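Local coordinates for RNA-binding protein, putative (Trypanosoma brucei, PDB 6E4O) that binds and remodels RNA through several surfaces of its RNA recognition motif, the domain modelled in this chain, in kinetoplastid RNA editing, at residues D13-H18 / S61-A66; H18-H23 / G39-E44. All coordinates share one frame; numbering follows the deposited sequence.

Interaction 1. Residues D13-H18 / S61-A66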
# COMPACT_ATOMS: atom_id res chain seq x y z
N ASP A 13 4.59 13.54 0.93
CA ASP A 13 3.88 14.50 0.10
C ASP A 13 4.08 14.24 -1.39
O ASP A 13 3.22 14.57 -2.20
CB ASP A 13 4.33 15.93 0.41
CG ASP A 13 3.89 16.40 1.77
OD1 ASP A 13 3.00 15.77 2.36
OD2 ASP A 13 4.43 17.42 2.26
N GLU A 14 5.24 13.69 -1.73
CA GLU A 14 5.63 13.54 -3.12
C GLU A 14 5.23 12.20 -3.71
O GLU A 14 5.40 11.97 -4.91
CB GLU A 14 7.14 13.71 -3.26
CG GLU A 14 7.66 15.11 -2.95
CD GLU A 14 7.74 15.40 -1.46
OE1 GLU A 14 7.72 16.59 -1.08
OE2 GLU A 14 7.82 14.43 -0.68
N THR A 15 4.71 11.30 -2.89
CA THR A 15 4.48 9.94 -3.37
C THR A 15 3.17 9.82 -4.13
O THR A 15 2.12 10.22 -3.64
CB THR A 15 4.54 8.91 -2.23
OG1 THR A 15 5.86 8.92 -1.67
CG2 THR A 15 4.23 7.51 -2.77
N THR A 16 3.25 9.30 -5.35
CA THR A 16 2.06 9.13 -6.18
C THR A 16 1.71 7.64 -6.32
O THR A 16 2.46 6.77 -5.85
CB THR A 16 2.24 9.77 -7.57
OG1 THR A 16 3.27 9.10 -8.28
CG2 THR A 16 2.61 11.25 -7.44
N TRP A 17 0.59 7.35 -6.97
CA TRP A 17 0.03 6.00 -6.98
C TRP A 17 0.97 4.94 -7.54
O TRP A 17 1.09 3.85 -6.97
CB TRP A 17 -1.33 5.96 -7.71
CG TRP A 17 -1.23 5.99 -9.19
CD1 TRP A 17 -1.24 7.09 -9.99
CD2 TRP A 17 -1.07 4.86 -10.05
NE1 TRP A 17 -1.09 6.72 -11.31
CE2 TRP A 17 -0.99 5.35 -11.37
CE3 TRP A 17 -0.98 3.48 -9.84
CZ2 TRP A 17 -0.84 4.51 -12.47
CZ3 TRP A 17 -0.83 2.65 -10.94
CH2 TRP A 17 -0.76 3.17 -12.23
N HIS A 18 1.66 5.24 -8.64
CA HIS A 18 2.44 4.20 -9.30
C HIS A 18 3.68 3.84 -8.47
O HIS A 18 4.12 2.70 -8.46
CB HIS A 18 2.78 4.56 -10.75
CG HIS A 18 4.12 5.19 -10.93
ND1 HIS A 18 4.33 6.54 -10.78
CD2 HIS A 18 5.32 4.66 -11.26
CE1 HIS A 18 5.60 6.82 -11.00
NE2 HIS A 18 6.23 5.69 -11.29
N SER A 61 7.30 -0.01 6.64
CA SER A 61 8.39 0.10 5.69
C SER A 61 8.50 1.52 5.16
O SER A 61 7.52 2.24 5.07
CB SER A 61 8.23 -0.90 4.54
OG SER A 61 7.01 -0.71 3.86
N GLU A 62 9.71 1.94 4.83
CA GLU A 62 9.91 3.29 4.33
C GLU A 62 9.76 3.36 2.81
O GLU A 62 10.30 2.53 2.08
CB GLU A 62 11.30 3.81 4.74
CG GLU A 62 11.38 5.32 4.76
CD GLU A 62 12.73 5.82 5.23
OE1 GLU A 62 12.87 6.09 6.43
OE2 GLU A 62 13.64 5.93 4.38
N LEU A 63 9.02 4.36 2.36
CA LEU A 63 8.88 4.64 0.93
C LEU A 63 9.13 6.12 0.68
O LEU A 63 8.46 6.98 1.25
CB LEU A 63 7.49 4.24 0.42
CG LEU A 63 7.17 4.57 -1.05
CD1 LEU A 63 8.19 3.96 -2.00
CD2 LEU A 63 5.76 4.11 -1.40
N GLU A 64 10.12 6.41 -0.15
CA GLU A 64 10.48 7.80 -0.42
C GLU A 64 10.64 8.58 0.87
O GLU A 64 10.16 9.72 0.99
CB GLU A 64 9.45 8.46 -1.34
CG GLU A 64 9.31 7.75 -2.68
CD GLU A 64 8.69 8.62 -3.76
OE1 GLU A 64 7.58 9.15 -3.55
OE2 GLU A 64 9.32 8.78 -4.83
N GLY A 65 11.30 7.95 1.84
CA GLY A 65 11.70 8.61 3.07
C GLY A 65 10.63 8.68 4.14
O GLY A 65 10.86 9.26 5.20
N ALA A 66 9.46 8.09 3.87
CA ALA A 66 8.34 8.12 4.81
C ALA A 66 7.94 6.71 5.23
O ALA A 66 7.83 5.82 4.39
CB ALA A 66 7.15 8.84 4.18
O HOH W 1 9.80 11.97 -0.51
O HOH W 2 5.81 7.57 0.71
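Thr-15 and Glu-64 meet through a hydroxyl-to-carboxylate hydrogen bond: Thr-15 OG1 donates to Glu-64 OE1 at 2.6 Å, and Glu-64 OE1 receives it on its anti lone pair, the one turned away from OE2. The rotamer of the threonine explains both of its roles. With chi1 at -63°, the hydroxyl stands beside the backbone N, while CG2 is anti to that N and beside the carbonyl carbon, where it reaches Leu-63, Thr-15 CG2 to Leu-63 CD2 being 4.0 Å. Glu-64 keeps its CG beside its own backbone N (chi1 -59°) and then runs extended, which carries the carboxylate across the gap until OE1 lies 3.2 Å from Thr-15 CA. Three partners grip the hydroxyl. Besides Glu-64 it bonds to Ser-12 OG, and it accepts from a water 2.7 Å from Thr-15 OG1 whose other hydrogen goes to Leu-63 O. A second water lies 2.7 Å from Glu-64 O and also donates, over a longer distance, to Glu-14 OE2, so here too the segments are bridged through solvent. Glu-64 and Gly-65 form the corner of a type I' turn that closes the hairpin between strands 62-63 and 66-70. Thr-15 lies near the end of the loop from strand 5-9, just before the N-cap residue Thr-16 of helix 17-24, and Leu-63 lies against Thr-19, Leu-20 and His-23 of that helix.

Interaction 2. Residues H18-H23 / G39-E44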
# COMPACT_ATOMS: atom_id res chain seq x y z
N HIS A 18 1.66 5.24 -8.64
CA HIS A 18 2.44 4.20 -9.30
C HIS A 18 3.68 3.84 -8.47
O HIS A 18 4.12 2.70 -8.46
CB HIS A 18 2.78 4.56 -10.75
CG HIS A 18 4.12 5.19 -10.93
ND1 HIS A 18 4.33 6.54 -10.78
CD2 HIS A 18 5.32 4.66 -11.26
CE1 HIS A 18 5.60 6.82 -11.00
NE2 HIS A 18 6.23 5.69 -11.29
N THR A 19 4.21 4.83 -7.76
CA THR A 19 5.31 4.59 -6.83
C THR A 19 4.88 3.70 -5.67
O THR A 19 5.61 2.80 -5.26
CB THR A 19 5.86 5.92 -6.31
OG1 THR A 19 6.36 6.68 -7.42
CG2 THR A 19 6.97 5.69 -5.30
N LEU A 20 3.69 3.96 -5.13
CA LEU A 20 3.14 3.12 -4.08
C LEU A 20 2.89 1.72 -4.60
O LEU A 20 3.18 0.72 -3.93
CB LEU A 20 1.83 3.71 -3.55
CG LEU A 20 1.15 2.87 -2.47
CD1 LEU A 20 2.10 2.64 -1.30
CD2 LEU A 20 -0.13 3.54 -2.01
N LYS A 21 2.34 1.64 -5.81
CA LYS A 21 2.07 0.34 -6.41
C LYS A 21 3.36 -0.47 -6.52
O LYS A 21 3.38 -1.65 -6.16
CB LYS A 21 1.42 0.50 -7.79
CG LYS A 21 1.18 -0.83 -8.49
CD LYS A 21 0.53 -0.63 -9.85
CE LYS A 21 0.35 -1.94 -10.60
NZ LYS A 21 -0.40 -1.73 -11.87
N ASP A 22 4.43 0.14 -7.01
CA ASP A 22 5.69 -0.58 -7.16
C ASP A 22 6.22 -1.06 -5.81
O ASP A 22 6.77 -2.16 -5.71
CB ASP A 22 6.75 0.27 -7.88
CG ASP A 22 6.57 0.27 -9.38
OD1 ASP A 22 5.91 -0.65 -9.91
OD2 ASP A 22 7.10 1.19 -10.03
N HIS A 23 6.08 -0.23 -4.78
CA HIS A 23 6.50 -0.60 -3.44
C HIS A 23 5.74 -1.85 -2.97
O HIS A 23 6.33 -2.79 -2.42
CB HIS A 23 6.27 0.57 -2.48
CG HIS A 23 6.76 0.31 -1.08
ND1 HIS A 23 8.10 0.20 -0.77
CD2 HIS A 23 6.08 0.15 0.08
CE1 HIS A 23 8.23 -0.03 0.53
NE2 HIS A 23 7.02 -0.06 1.06
N GLY A 39 -1.65 12.05 2.81
CA GLY A 39 -0.65 10.99 2.74
C GLY A 39 -1.26 9.60 2.85
O GLY A 39 -0.65 8.67 3.38
N ARG A 40 -2.46 9.44 2.32
CA ARG A 40 -3.17 8.18 2.45
C ARG A 40 -3.54 7.58 1.09
O ARG A 40 -3.56 8.27 0.08
CB ARG A 40 -4.43 8.38 3.29
CG ARG A 40 -4.12 8.81 4.73
CD ARG A 40 -5.37 9.26 5.47
NE ARG A 40 -5.88 10.52 4.92
CZ ARG A 40 -6.92 11.18 5.41
NH1 ARG A 40 -7.57 10.72 6.47
NH2 ARG A 40 -7.30 12.32 4.84
N ALA A 41 -3.81 6.28 1.08
CA ALA A 41 -4.18 5.59 -0.15
C ALA A 41 -5.01 4.37 0.17
O ALA A 41 -5.06 3.91 1.31
CB ALA A 41 -2.92 5.18 -0.94
N VAL A 42 -5.68 3.84 -0.85
CA VAL A 42 -6.37 2.56 -0.72
C VAL A 42 -5.86 1.68 -1.84
O VAL A 42 -5.79 2.12 -2.99
CB VAL A 42 -7.89 2.70 -0.84
CG1 VAL A 42 -8.57 1.33 -0.86
CG2 VAL A 42 -8.42 3.54 0.31
N VAL A 43 -5.51 0.45 -1.50
CA VAL A 43 -4.96 -0.48 -2.46
C VAL A 43 -5.73 -1.78 -2.37
O VAL A 43 -6.17 -2.17 -1.30
CB VAL A 43 -3.47 -0.73 -2.12
CG1 VAL A 43 -2.85 -1.75 -3.07
CG2 VAL A 43 -2.69 0.59 -2.13
N GLU A 44 -5.90 -2.45 -3.50
CA GLU A 44 -6.42 -3.81 -3.50
C GLU A 44 -5.46 -4.70 -4.24
O GLU A 44 -4.82 -4.28 -5.22
CB GLU A 44 -7.80 -3.88 -4.15
CG GLU A 44 -8.86 -3.13 -3.38
CD GLU A 44 -10.26 -3.58 -3.75
OE1 GLU A 44 -10.45 -4.07 -4.89
OE2 GLU A 44 -11.17 -3.47 -2.90
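Leu-20 meets Ala-41 and Val-43 through methyl groups, and no flat group enters the contact. The rings of His-18 and His-23 both stay clear of the strand, and His-18 has Thr-19 OG1 3.6 Å above one face, displaced toward the rim. That leaves Leu-20 to make the crossing by itself. Its CG is anti to the backbone N (chi1 178°), and chi2 of 57° makes CD2 the extended branch, so this methyl reaches farthest from the backbone, toward the strand. There it fits between two residues on the same side of the strand. Leu-20 CD2 presses on Ala-41 CB at 3.4 Å, closer than carbons usually pack, and rests on Val-43 CG2 at 3.9 Å. The valine offers that methyl because its CG2 lies beside the backbone N, with CG1 anti to it. The small alanine side chain is consistent with the near approach of the helix: the closest CA atoms, those of Leu-20 and Ala-41, are 8.7 Å apart. Leu-11 and Cys-33 also touch Leu-20, and Val-43 packs on Val-8, Val-30 and Cys-33, while Arg-40 and Val-42 set out from the opposite face of the strand. The chemistry is purely apolar: helix 17-24 is seated on strand 40-45 in the buried interior of the RRM fold by shape and exclusion of water, with one tight methyl pair that probably helps to limit how close they come.

In the fold
Helix 17-24 serves both interactions, whose centres lie 8 Å apart: the loop leading into it meets the hairpin in interaction 1, and its Leu-20 packs on the sheet in interaction 2. The residues of interaction 2 lie, along the chain, between those that interaction 1 brings together, with His-18 shared. Leu-20 joins them, since its second methyl, CD1, lies 3.9 Å from Leu-63 CD2. Nearby, Ser-61 OG and His-23 NE2 are 2.9 Å apart in a probable hydrogen bond. The structure is RNA-free, so no bound ligand marks a site. In SRSF1-type pseudo-RRMs the first helix binds RNA, and the run from Trp-17 to Asp-22 resembles that helix, consistent with RNA binding beyond the sheet face.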